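Local coordinates for fatty acid amide hydrolase (Candida albicans, PDB 6KVR), which probably hydrolyses monocarboxylic acid amides, releasing a carboxylate and ammonium, as a member of the amidase signature family, at residues L210-N215 with S233-G238; H393-C398 with R438-T443; K72-E77 with F107-T112. All blocks are in the same frame, centred on the assembly; numbering follows the deposited sequence.

Contact 1 of 3, residues L210-N215 with S233-G238; sequences LDSANN and SSSGEG
D211 and S212, from the loop between strands 199-201 and 221-222, pack against S235 in the serine- and glycine-rich run of the amidase signature family, at the first turn of helix 235-243. Packing carries the contact, and no hydrogen bond spans it. The CB atoms of S212 and S235 stand only 3.4 Å apart, tighter than ordinary van der Waals contact, and S235 OG is 3.3 Å from S212 CB. That hydroxyl sits beside its own backbone N (chi1 -41°), which also brings it 3.3 Å from D211 O; its hydrogen bond, however, goes to G231 O. Polar bonds to other parts of the chain fix both sides: D211 OD2 pairs with S229 OG and OD1 with E476 N. S233 is the predicted catalytic member of the contact. Its preceding peptide bond is cis, and its OG hydrogen-bonds K158 NZ and lies near S257, geometry consistent with the Ser-cisSer-Lys triad of this family, in which S257 would be the nucleophile. S234, the helix N-cap residue, sends its own OG to S257 O. Within the loop, N214 ND2 donates to S212 O over 3.1 Å, with the donor nearly in line with the C=O bond at 169°.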
ATOM      1  N   LEU A 210      12.629  16.396  15.328  1.00 22.20           N
ATOM      2  CA  LEU A 210      11.875  16.054  16.535  1.00 27.16           C
ATOM      3  C   LEU A 210      11.846  17.229  17.511  1.00 25.67           C
ATOM      4  O   LEU A 210      12.008  17.064  18.721  1.00 29.22           O
ATOM      5  CB  LEU A 210      12.450  14.797  17.180  1.00 25.65           C
ATOM      6  CG  LEU A 210      12.314  13.509  16.349  1.00 25.70           C
ATOM      7  CD1 LEU A 210      12.607  12.262  17.194  1.00 27.19           C
ATOM      8  CD2 LEU A 210      10.948  13.381  15.666  1.00 25.56           C
ATOM      9  N   ASP A 211      11.607  18.422  16.970  1.00 26.52           N
ATOM     10  CA  ASP A 211      11.678  19.721  17.639  1.00 25.15           C
ATOM     11  C   ASP A 211      10.905  20.712  16.767  1.00 29.57           C
ATOM     12  O   ASP A 211      10.306  20.317  15.763  1.00 25.74           O
ATOM     13  CB  ASP A 211      13.136  20.143  17.843  1.00 26.05           C
ATOM     14  CG  ASP A 211      13.277  21.312  18.792  1.00 32.57           C
ATOM     15  OD1 ASP A 211      14.254  22.083  18.639  1.00 31.57           O
ATOM     16  OD2 ASP A 211      12.407  21.461  19.693  1.00 34.60           O
ATOM     17  N   SER A 212      10.974  22.017  17.097  1.00 27.16           N
ATOM     18  CA  SER A 212      10.032  22.983  16.538  1.00 27.74           C
ATOM     19  C   SER A 212      10.624  24.200  15.817  1.00 29.17           C
ATOM     20  O   SER A 212       9.844  24.976  15.238  1.00 27.54           O
ATOM     21  CB  SER A 212       9.096  23.501  17.646  1.00 25.50           C
ATOM     22  OG  SER A 212       9.798  23.724  18.856  1.00 23.74           O
ATOM     23  N   ALA A 213      11.946  24.403  15.812  1.00 23.40           N
ATOM     24  CA  ALA A 213      12.480  25.683  15.334  1.00 22.89           C
ATOM     25  C   ALA A 213      11.990  25.993  13.927  1.00 22.83           C
ATOM     26  O   ALA A 213      12.109  25.171  13.018  1.00 22.85           O
ATOM     27  CB  ALA A 213      14.012  25.688  15.363  1.00 23.51           C
ATOM     28  N   ASN A 214      11.419  27.184  13.761  1.00 27.14           N
ATOM     29  CA  ASN A 214      10.997  27.673  12.455  1.00 26.90           C
ATOM     30  C   ASN A 214      11.148  29.194  12.425  1.00 31.96           C
ATOM     31  O   ASN A 214      11.282  29.847  13.466  1.00 26.04           O
ATOM     32  CB  ASN A 214       9.552  27.266  12.157  1.00 25.00           C
ATOM     33  CG  ASN A 214       8.557  27.983  13.055  1.00 30.11           C
ATOM     34  OD1 ASN A 214       8.168  29.122  12.782  1.00 30.35           O
ATOM     35  ND2 ASN A 214       8.137  27.318  14.131  1.00 28.51           N
ATOM     36  N   ASN A 215      11.105  29.753  11.217  1.00 27.11           N
ATOM     37  CA  ASN A 215      11.313  31.181  11.016  1.00 28.45           C
ATOM     38  C   ASN A 215      10.051  32.014  11.188  1.00 30.67           C
ATOM     39  O   ASN A 215      10.112  33.229  10.996  1.00 31.33           O
ATOM     40  CB  ASN A 215      11.902  31.442   9.626  1.00 26.87           C
ATOM     41  CG  ASN A 215      13.397  31.206   9.591  1.00 31.19           C
ATOM     42  OD1 ASN A 215      14.122  31.653  10.483  1.00 30.83           O
ATOM     43  ND2 ASN A 215      13.866  30.487   8.581  1.00 26.73           N
ATOM     44  N   SER A 233       7.750  16.498  14.601  1.00 20.04           N
ATOM     45  CA  SER A 233       7.391  17.759  13.976  1.00 20.66           C
ATOM     46  C   SER A 233       5.963  18.240  14.279  1.00 21.75           C
ATOM     47  O   SER A 233       5.612  19.351  13.912  1.00 19.29           O
ATOM     48  CB  SER A 233       7.577  17.664  12.447  1.00 24.56           C
ATOM     49  OG  SER A 233       6.563  16.879  11.831  1.00 25.76           O
ATOM     50  N   SER A 234       5.134  17.427  14.940  1.00 24.28           N
ATOM     51  CA  SER A 234       3.850  17.921  15.445  1.00 23.61           C
ATOM     52  C   SER A 234       4.070  18.632  16.789  1.00 24.07           C
ATOM     53  O   SER A 234       3.593  18.215  17.839  1.00 24.46           O
ATOM     54  CB  SER A 234       2.826  16.790  15.558  1.00 23.72           C
ATOM     55  OG  SER A 234       2.863  15.911  14.443  1.00 23.91           O
ATOM     56  N   SER A 235       4.831  19.731  16.742  1.00 22.39           N
ATOM     57  CA  SER A 235       5.327  20.342  17.975  1.00 25.21           C
ATOM     58  C   SER A 235       4.204  20.958  18.804  1.00 29.20           C
ATOM     59  O   SER A 235       4.077  20.680  20.006  1.00 30.16           O
ATOM     60  CB  SER A 235       6.364  21.412  17.651  1.00 23.46           C
ATOM     61  OG  SER A 235       7.214  20.968  16.621  1.00 24.76           O
ATOM     62  N   GLY A 236       3.404  21.829  18.185  1.00 24.84           N
ATOM     63  CA  GLY A 236       2.342  22.495  18.912  1.00 27.08           C
ATOM     64  C   GLY A 236       1.253  21.549  19.356  1.00 29.37           C
ATOM     65  O   GLY A 236       0.581  21.807  20.356  1.00 25.22           O
ATOM     66  N   GLU A 237       1.049  20.448  18.620  1.00 25.33           N
ATOM     67  CA  GLU A 237       0.063  19.456  19.048  1.00 29.75           C
ATOM     68  C   GLU A 237       0.438  18.846  20.397  1.00 26.62           C
ATOM     69  O   GLU A 237      -0.404  18.736  21.287  1.00 25.52           O
ATOM     70  CB  GLU A 237      -0.113  18.368  17.981  1.00 29.16           C
ATOM     71  CG  GLU A 237      -0.738  18.922  16.702  1.00 33.33           C
ATOM     72  CD  GLU A 237      -2.099  19.541  16.980  1.00 34.93           C
ATOM     73  OE1 GLU A 237      -2.803  19.034  17.884  1.00 35.63           O
ATOM     74  OE2 GLU A 237      -2.444  20.560  16.347  1.00 34.13           O
ATOM     75  N   GLY A 238       1.697  18.436  20.562  1.00 29.33           N
ATOM     76  CA  GLY A 238       2.113  17.871  21.835  1.00 26.68           C
ATOM     77  C   GLY A 238       1.961  18.857  22.980  1.00 30.40           C
ATOM     78  O   GLY A 238       1.471  18.505  24.057  1.00 28.99           O
TER

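Contact 2 of 3, residues H393-C398 with R438-T443; sequences HKMYNC and RELNVT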
ATOM      1  N   HIS A 393      17.080   6.394   6.842  1.00 18.91           N
ATOM      2  CA  HIS A 393      17.640   7.733   6.707  1.00 25.21           C
ATOM      3  C   HIS A 393      18.135   8.002   5.291  1.00 23.14           C
ATOM      4  O   HIS A 393      18.115   9.155   4.851  1.00 21.10           O
ATOM      5  CB  HIS A 393      18.732   7.973   7.749  1.00 23.24           C
ATOM      6  CG  HIS A 393      18.171   8.280   9.106  1.00 26.48           C
ATOM      7  ND1 HIS A 393      17.395   7.382   9.808  1.00 27.20           N
ATOM      8  CD2 HIS A 393      18.150   9.429   9.820  1.00 26.99           C
ATOM      9  CE1 HIS A 393      16.978   7.943  10.931  1.00 29.11           C
ATOM     10  NE2 HIS A 393      17.422   9.187  10.962  1.00 28.63           N
ATOM     11  N   LYS A 394      18.574   6.967   4.558  1.00 19.37           N
ATOM     12  CA  LYS A 394      18.857   7.166   3.141  1.00 15.48           C
ATOM     13  C   LYS A 394      17.577   7.520   2.402  1.00 24.19           C
ATOM     14  O   LYS A 394      17.577   8.397   1.527  1.00 23.04           O
ATOM     15  CB  LYS A 394      19.487   5.906   2.530  1.00 24.20           C
ATOM     16  CG  LYS A 394      20.940   5.631   2.897  1.00 26.16           C
ATOM     17  CD  LYS A 394      21.405   4.351   2.180  1.00 31.20           C
ATOM     18  CE  LYS A 394      22.798   3.888   2.613  1.00 37.65           C
ATOM     19  NZ  LYS A 394      22.912   2.384   2.525  1.00 45.90           N
HETATM   20  N   MSE A 395      16.471   6.855   2.761  1.00 19.91           N
HETATM   21  CA  MSE A 395      15.176   7.004   2.090  1.00 20.80           C
HETATM   22  C   MSE A 395      14.685   8.432   2.214  1.00 20.94           C
HETATM   23  O   MSE A 395      14.092   8.970   1.278  1.00 22.26           O
HETATM   24  CB  MSE A 395      14.115   6.060   2.679  1.00 20.23           C
HETATM   25  CG  MSE A 395      14.118   4.631   2.142  1.00 17.95           C
HETATM   26 SE   MSE A 395      12.847   3.479   3.145  0.70 29.38          SE
HETATM   27  CE  MSE A 395      12.846   1.903   2.006  1.00 24.70           C
ATOM     28  N   TYR A 396      14.927   9.043   3.379  1.00 21.26           N
ATOM     29  CA  TYR A 396      14.463  10.410   3.603  1.00 21.53           C
ATOM     30  C   TYR A 396      15.010  11.362   2.551  1.00 19.62           C
ATOM     31  O   TYR A 396      14.301  12.279   2.116  1.00 19.82           O
ATOM     32  CB  TYR A 396      14.865  10.908   4.997  1.00 22.47           C
ATOM     33  CG  TYR A 396      14.133  10.246   6.130  1.00 23.40           C
ATOM     34  CD1 TYR A 396      12.840   9.785   5.968  1.00 22.60           C
ATOM     35  CD2 TYR A 396      14.741  10.099   7.385  1.00 25.72           C
ATOM     36  CE1 TYR A 396      12.169   9.162   7.020  1.00 21.70           C
ATOM     37  CE2 TYR A 396      14.078   9.491   8.441  1.00 24.75           C
ATOM     38  CZ  TYR A 396      12.789   9.028   8.253  1.00 22.37           C
ATOM     39  OH  TYR A 396      12.123   8.415   9.289  1.00 23.17           O
ATOM     40  N   ASN A 397      16.266  11.161   2.124  1.00 20.30           N
ATOM     41  CA  ASN A 397      16.972  12.146   1.308  1.00 22.39           C
ATOM     42  C   ASN A 397      17.334  11.646  -0.085  1.00 24.77           C
ATOM     43  O   ASN A 397      18.079  12.332  -0.795  1.00 23.32           O
ATOM     44  CB  ASN A 397      18.250  12.618   2.021  1.00 22.69           C
ATOM     45  CG  ASN A 397      17.963  13.530   3.197  1.00 26.29           C
ATOM     46  OD1 ASN A 397      16.803  13.817   3.505  1.00 28.50           O
ATOM     47  ND2 ASN A 397      19.021  13.997   3.861  1.00 26.28           N
ATOM     48  N   CYS A 398      16.822  10.485  -0.515  1.00 23.25           N
ATOM     49  CA  CYS A 398      17.379   9.919  -1.743  1.00 21.66           C
ATOM     50  C   CYS A 398      16.941  10.652  -3.008  1.00 25.10           C
ATOM     51  O   CYS A 398      17.355  10.239  -4.109  1.00 25.90           O
ATOM     52  CB  CYS A 398      17.040   8.423  -1.856  1.00 25.35           C
ATOM     53  SG  CYS A 398      15.272   8.046  -1.964  1.00 27.55           S
ATOM     54  N   ARG A 438      14.967   1.220  -5.519  1.00 23.43           N
ATOM     55  CA  ARG A 438      14.292  -0.073  -5.427  1.00 23.80           C
ATOM     56  C   ARG A 438      15.021  -1.040  -4.496  1.00 25.96           C
ATOM     57  O   ARG A 438      14.374  -1.816  -3.775  1.00 23.34           O
ATOM     58  CB  ARG A 438      14.143  -0.681  -6.823  1.00 25.54           C
ATOM     59  CG  ARG A 438      13.140   0.044  -7.681  1.00 24.74           C
ATOM     60  CD  ARG A 438      12.856  -0.741  -8.952  1.00 22.33           C
ATOM     61  NE  ARG A 438      12.113   0.063  -9.911  1.00 18.34           N
ATOM     62  CZ  ARG A 438      11.933  -0.280 -11.175  1.00 21.67           C
ATOM     63  NH1 ARG A 438      12.392  -1.428 -11.644  1.00 22.56           N
ATOM     64  NH2 ARG A 438      11.285   0.551 -11.989  1.00 20.79           N
ATOM     65  N   GLU A 439      16.358  -0.995  -4.472  1.00 23.42           N
ATOM     66  CA  GLU A 439      17.111  -1.825  -3.531  1.00 24.32           C
ATOM     67  C   GLU A 439      16.814  -1.455  -2.079  1.00 25.09           C
ATOM     68  O   GLU A 439      16.726  -2.341  -1.216  1.00 22.89           O
ATOM     69  CB  GLU A 439      18.609  -1.720  -3.815  1.00 28.05           C
ATOM     70  CG  GLU A 439      19.079  -2.553  -5.017  1.00 32.13           C
ATOM     71  CD  GLU A 439      20.514  -2.250  -5.379  1.00 40.25           C
ATOM     72  OE1 GLU A 439      21.197  -1.597  -4.559  1.00 46.05           O
ATOM     73  OE2 GLU A 439      20.960  -2.656  -6.474  1.00 50.61           O
ATOM     74  N   LEU A 440      16.655  -0.160  -1.780  1.00 18.84           N
ATOM     75  CA  LEU A 440      16.234   0.211  -0.423  1.00 21.38           C
ATOM     76  C   LEU A 440      14.863  -0.387  -0.083  1.00 22.43           C
ATOM     77  O   LEU A 440      14.638  -0.828   1.049  1.00 21.48           O
ATOM     78  CB  LEU A 440      16.200   1.727  -0.261  1.00 20.36           C
ATOM     79  CG  LEU A 440      17.474   2.554  -0.486  1.00 27.47           C
ATOM     80  CD1 LEU A 440      17.132   4.035  -0.377  1.00 21.00           C
ATOM     81  CD2 LEU A 440      18.617   2.165   0.479  1.00 23.85           C
ATOM     82  N   ASN A 441      13.936  -0.397  -1.057  1.00 19.87           N
ATOM     83  CA  ASN A 441      12.623  -1.020  -0.885  1.00 24.74           C
ATOM     84  C   ASN A 441      12.748  -2.504  -0.551  1.00 24.02           C
ATOM     85  O   ASN A 441      11.967  -3.034   0.251  1.00 24.37           O
ATOM     86  CB  ASN A 441      11.789  -0.870  -2.169  1.00 23.52           C
ATOM     87  CG  ASN A 441      11.347   0.555  -2.436  1.00 27.64           C
ATOM     88  OD1 ASN A 441      11.365   1.417  -1.541  1.00 26.71           O
ATOM     89  ND2 ASN A 441      10.940   0.816  -3.679  1.00 25.33           N
ATOM     90  N   VAL A 442      13.678  -3.199  -1.217  1.00 22.44           N
ATOM     91  CA  VAL A 442      13.896  -4.625  -0.965  1.00 26.12           C
ATOM     92  C   VAL A 442      14.342  -4.838   0.476  1.00 26.45           C
ATOM     93  O   VAL A 442      13.819  -5.706   1.183  1.00 25.26           O
ATOM     94  CB  VAL A 442      14.921  -5.206  -1.963  1.00 29.16           C
ATOM     95  CG1 VAL A 442      15.407  -6.588  -1.499  1.00 27.22           C
ATOM     96  CG2 VAL A 442      14.322  -5.311  -3.375  1.00 27.49           C
ATOM     97  N   THR A 443      15.317  -4.042   0.928  1.00 23.49           N
ATOM     98  CA  THR A 443      15.757  -4.090   2.323  1.00 30.32           C
ATOM     99  C   THR A 443      14.590  -3.882   3.289  1.00 24.48           C
ATOM    100  O   THR A 443      14.461  -4.598   4.288  1.00 24.57           O
ATOM    101  CB  THR A 443      16.825  -3.023   2.558  1.00 27.03           C
ATOM    102  OG1 THR A 443      17.951  -3.283   1.717  1.00 26.74           O
ATOM    103  CG2 THR A 443      17.248  -3.020   3.997  1.00 24.28           C
TER
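Helices 385-397 and 434-457 pack as a roughly antiparallel pair, with K394 and M395 of the first closing on L440 of the second. The short segments' axes approach to 10.7 Å at 146° between their N-to-C directions, and the nearest CA atoms, those of M395 and L440, are 7.3 Å apart. Such spacing leaves room for side chains between the backbones, and L440 gives the largest single share of the buried surface, 97 of 218 Å². Its two methyls divide the work. CD2 meets K394 CD at 3.9 Å, the lysine chain crossing the leucine at about a right angle, whereas CD1 lies 4.0 Å from M395 CG as these two side chains slide past each other in opposite directions. N441, the next residue along, links the pair to the dimer interface: OD1 is hydrogen-bonded to S291 OG, while ND2 bonds G288 O of the second subunit. M395, deposited as selenomethionine, is extended beyond CG, and this carries its terminal methyl over to the partner backbone, where it contacts polar atoms without bonding them, CE standing 3.4 Å from L440 O and 3.9 Å from N441 OD1.

Contact 3 of 3, residues K72-E77 with F107-T112; sequences KLLTPE and FAHRAT
R110 NH1 is held by two consecutive residues at the C-terminal end of helix 76-82, a salt bridge to D83 OD1 and a hydrogen bond with T82 OG1, while NE donates to Y243 O and NH2 bonds Y69 OH. These partners fix the guanidinium and leave the extended aliphatic chain to pack: L74 CD1 rests 3.6 Å from R110 CD, the side chains crossing at about a right angle. The other methyl of L74 makes a CH-pi contact with H109. CD2 lies 3.6 Å from the ring centroid and 13° off the normal, evidence that it sits over the face. With CG of H109 opposite the backbone N (chi1 -167°), the imidazole reaches this methyl, and the ring also stacks with Y46. The bond from ND1 to E78 OE2 helps to fix the ring's rotation; E78 OE1 takes T75 N, which with the T75 side-chain cap gives the capping box that starts helix 76-82. A108 O accepts from T112 N (3.0 Å) and T112 OG1 (2.9 Å) from opposite faces of its plane. L74 packs among three helices, touching L68 of helix 64-70, F79 and T82 of helix 76-82, and L113 of helix 100-118.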
ATOM      1  N   LYS A  72      -5.110  28.232  39.817  1.00 42.67           N
ATOM      2  CA  LYS A  72      -6.506  28.136  39.395  1.00 40.23           C
ATOM      3  C   LYS A  72      -6.825  29.157  38.302  1.00 42.24           C
ATOM      4  O   LYS A  72      -7.661  30.048  38.472  1.00 42.05           O
ATOM      5  CB  LYS A  72      -7.445  28.301  40.599  1.00 43.07           C
ATOM      6  CG  LYS A  72      -7.248  27.250  41.698  1.00 44.73           C
ATOM      7  CD  LYS A  72      -7.943  27.642  43.004  1.00 48.28           C
ATOM      8  CE  LYS A  72      -8.504  26.421  43.725  1.00 52.79           C
ATOM      9  NZ  LYS A  72      -9.977  26.516  43.993  1.00 57.08           N
ATOM     10  N   LEU A  73      -6.140  29.017  37.157  1.00 38.49           N
ATOM     11  CA  LEU A  73      -6.292  30.021  36.107  1.00 35.94           C
ATOM     12  C   LEU A  73      -7.637  29.924  35.396  1.00 33.29           C
ATOM     13  O   LEU A  73      -8.086  30.914  34.817  1.00 37.80           O
ATOM     14  CB  LEU A  73      -5.155  29.911  35.091  1.00 38.49           C
ATOM     15  CG  LEU A  73      -3.723  30.024  35.618  1.00 40.62           C
ATOM     16  CD1 LEU A  73      -2.736  29.981  34.441  1.00 37.06           C
ATOM     17  CD2 LEU A  73      -3.528  31.287  36.465  1.00 36.87           C
ATOM     18  N   LEU A  74      -8.271  28.761  35.403  1.00 32.39           N
ATOM     19  CA  LEU A  74      -9.629  28.589  34.914  1.00 35.32           C
ATOM     20  C   LEU A  74     -10.584  28.480  36.102  1.00 40.60           C
ATOM     21  O   LEU A  74     -10.179  28.153  37.222  1.00 41.62           O
ATOM     22  CB  LEU A  74      -9.746  27.334  34.037  1.00 32.00           C
ATOM     23  CG  LEU A  74      -8.718  27.142  32.913  1.00 36.98           C
ATOM     24  CD1 LEU A  74      -8.740  25.701  32.440  1.00 34.73           C
ATOM     25  CD2 LEU A  74      -8.939  28.108  31.737  1.00 33.33           C
ATOM     26  N   THR A  75     -11.864  28.761  35.843  1.00 36.18           N
ATOM     27  CA  THR A  75     -12.893  28.583  36.853  1.00 39.66           C
ATOM     28  C   THR A  75     -13.090  27.096  37.133  1.00 40.84           C
ATOM     29  O   THR A  75     -12.629  26.244  36.367  1.00 40.81           O
ATOM     30  CB  THR A  75     -14.215  29.208  36.399  1.00 42.79           C
ATOM     31  OG1 THR A  75     -14.760  28.444  35.312  1.00 41.69           O
ATOM     32  CG2 THR A  75     -14.012  30.661  35.965  1.00 36.42           C
ATOM     33  N   PRO A  76     -13.754  26.751  38.243  1.00 42.35           N
ATOM     34  CA  PRO A  76     -14.080  25.334  38.470  1.00 41.51           C
ATOM     35  C   PRO A  76     -14.865  24.712  37.332  1.00 37.85           C
ATOM     36  O   PRO A  76     -14.699  23.519  37.050  1.00 40.91           O
ATOM     37  CB  PRO A  76     -14.898  25.370  39.769  1.00 41.88           C
ATOM     38  CG  PRO A  76     -14.386  26.562  40.490  1.00 37.54           C
ATOM     39  CD  PRO A  76     -14.019  27.578  39.438  1.00 34.13           C
ATOM     40  N   GLU A  77     -15.727  25.490  36.675  1.00 37.61           N
ATOM     41  CA  GLU A  77     -16.525  24.978  35.567  1.00 39.07           C
ATOM     42  C   GLU A  77     -15.649  24.661  34.359  1.00 37.72           C
ATOM     43  O   GLU A  77     -15.814  23.610  33.726  1.00 34.75           O
ATOM     44  CB  GLU A  77     -17.595  26.001  35.177  1.00 38.24           C
ATOM     45  CG  GLU A  77     -18.770  26.156  36.140  1.00 47.18           C
ATOM     46  CD  GLU A  77     -18.398  26.892  37.430  1.00 56.30           C
ATOM     47  OE1 GLU A  77     -17.594  27.864  37.388  1.00 50.38           O
ATOM     48  OE2 GLU A  77     -18.948  26.521  38.492  1.00 64.47           O
ATOM     49  N   PHE A 107     -12.161  25.341  26.453  1.00 30.70           N
ATOM     50  CA  PHE A 107     -10.978  24.936  25.707  1.00 28.95           C
ATOM     51  C   PHE A 107     -10.292  26.133  25.060  1.00 25.63           C
ATOM     52  O   PHE A 107      -9.057  26.224  25.055  1.00 27.39           O
ATOM     53  CB  PHE A 107     -11.363  23.888  24.657  1.00 26.15           C
ATOM     54  CG  PHE A 107     -11.509  22.511  25.222  1.00 29.66           C
ATOM     55  CD1 PHE A 107     -10.388  21.751  25.514  1.00 25.92           C
ATOM     56  CD2 PHE A 107     -12.766  21.980  25.481  1.00 28.93           C
ATOM     57  CE1 PHE A 107     -10.516  20.493  26.048  1.00 28.57           C
ATOM     58  CE2 PHE A 107     -12.903  20.722  26.019  1.00 27.88           C
ATOM     59  CZ  PHE A 107     -11.777  19.970  26.300  1.00 32.71           C
ATOM     60  N   ALA A 108     -11.074  27.073  24.530  1.00 28.71           N
ATOM     61  CA  ALA A 108     -10.488  28.259  23.915  1.00 26.15           C
ATOM     62  C   ALA A 108      -9.660  29.051  24.925  1.00 33.10           C
ATOM     63  O   ALA A 108      -8.542  29.501  24.623  1.00 27.96           O
ATOM     64  CB  ALA A 108     -11.596  29.134  23.320  1.00 29.72           C
ATOM     65  N   HIS A 109     -10.216  29.253  26.129  1.00 29.40           N
ATOM     66  CA  HIS A 109      -9.465  29.858  27.221  1.00 30.23           C
ATOM     67  C   HIS A 109      -8.202  29.055  27.522  1.00 30.04           C
ATOM     68  O   HIS A 109      -7.096  29.606  27.560  1.00 29.45           O
ATOM     69  CB  HIS A 109     -10.372  29.946  28.459  1.00 31.81           C
ATOM     70  CG  HIS A 109      -9.839  30.810  29.563  1.00 39.07           C
ATOM     71  ND1 HIS A 109     -10.604  31.169  30.654  1.00 38.57           N
ATOM     72  CD2 HIS A 109      -8.621  31.373  29.755  1.00 35.29           C
ATOM     73  CE1 HIS A 109      -9.881  31.923  31.465  1.00 36.64           C
ATOM     74  NE2 HIS A 109      -8.677  32.066  30.941  1.00 38.26           N
ATOM     75  N   ARG A 110      -8.344  27.738  27.712  1.00 26.89           N
ATOM     76  CA  ARG A 110      -7.184  26.928  28.071  1.00 29.17           C
ATOM     77  C   ARG A 110      -6.139  26.912  26.956  1.00 30.06           C
ATOM     78  O   ARG A 110      -4.936  26.839  27.243  1.00 28.41           O
ATOM     79  CB  ARG A 110      -7.627  25.508  28.439  1.00 23.28           C
ATOM     80  CG  ARG A 110      -6.599  24.723  29.266  1.00 27.13           C
ATOM     81  CD  ARG A 110      -7.217  23.531  30.017  1.00 27.93           C
ATOM     82  NE  ARG A 110      -6.197  22.612  30.520  1.00 30.12           N
ATOM     83  CZ  ARG A 110      -6.404  21.659  31.423  1.00 33.65           C
ATOM     84  NH1 ARG A 110      -7.592  21.470  31.978  1.00 33.75           N
ATOM     85  NH2 ARG A 110      -5.391  20.878  31.788  1.00 28.67           N
ATOM     86  N   ALA A 111      -6.570  27.022  25.687  1.00 26.69           N
ATOM     87  CA  ALA A 111      -5.619  27.029  24.574  1.00 27.88           C
ATOM     88  C   ALA A 111      -4.857  28.345  24.504  1.00 28.26           C
ATOM     89  O   ALA A 111      -3.673  28.362  24.143  1.00 30.41           O
ATOM     90  CB  ALA A 111      -6.342  26.751  23.250  1.00 26.66           C
ATOM     91  N   THR A 112      -5.511  29.463  24.841  1.00 26.74           N
ATOM     92  CA  THR A 112      -4.802  30.745  24.856  1.00 29.45           C
ATOM     93  C   THR A 112      -3.726  30.754  25.934  1.00 31.26           C
ATOM     94  O   THR A 112      -2.608  31.241  25.710  1.00 27.59           O
ATOM     95  CB  THR A 112      -5.784  31.902  25.077  1.00 32.25           C
ATOM     96  OG1 THR A 112      -6.846  31.821  24.119  1.00 32.82           O
ATOM     97  CG2 THR A 112      -5.088  33.239  24.918  1.00 36.78           C
TER

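In the fold
Along the chain the order is contact 3, contact 1, contact 2, each closing before the next opens. Contact 1 is central, its centre about 8 Å from that of the chain, and holds S233 of the predicted catalytic triad; contacts 2 and 3 lie about 24 and 23 Å out, with about 47 Å between their centres. Helix 235-243 relates two of them: it begins in contact 1, and the carbonyl of its last residue, Y243, receives a bond from R110 of contact 3, though the contacts stay about 9 Å apart at their nearest atoms. Contact 2, which borders the second subunit, and contact 3, among helices 64-70, 76-82 and 100-118, flank the predicted catalytic centre on opposite sides of the chain's centre.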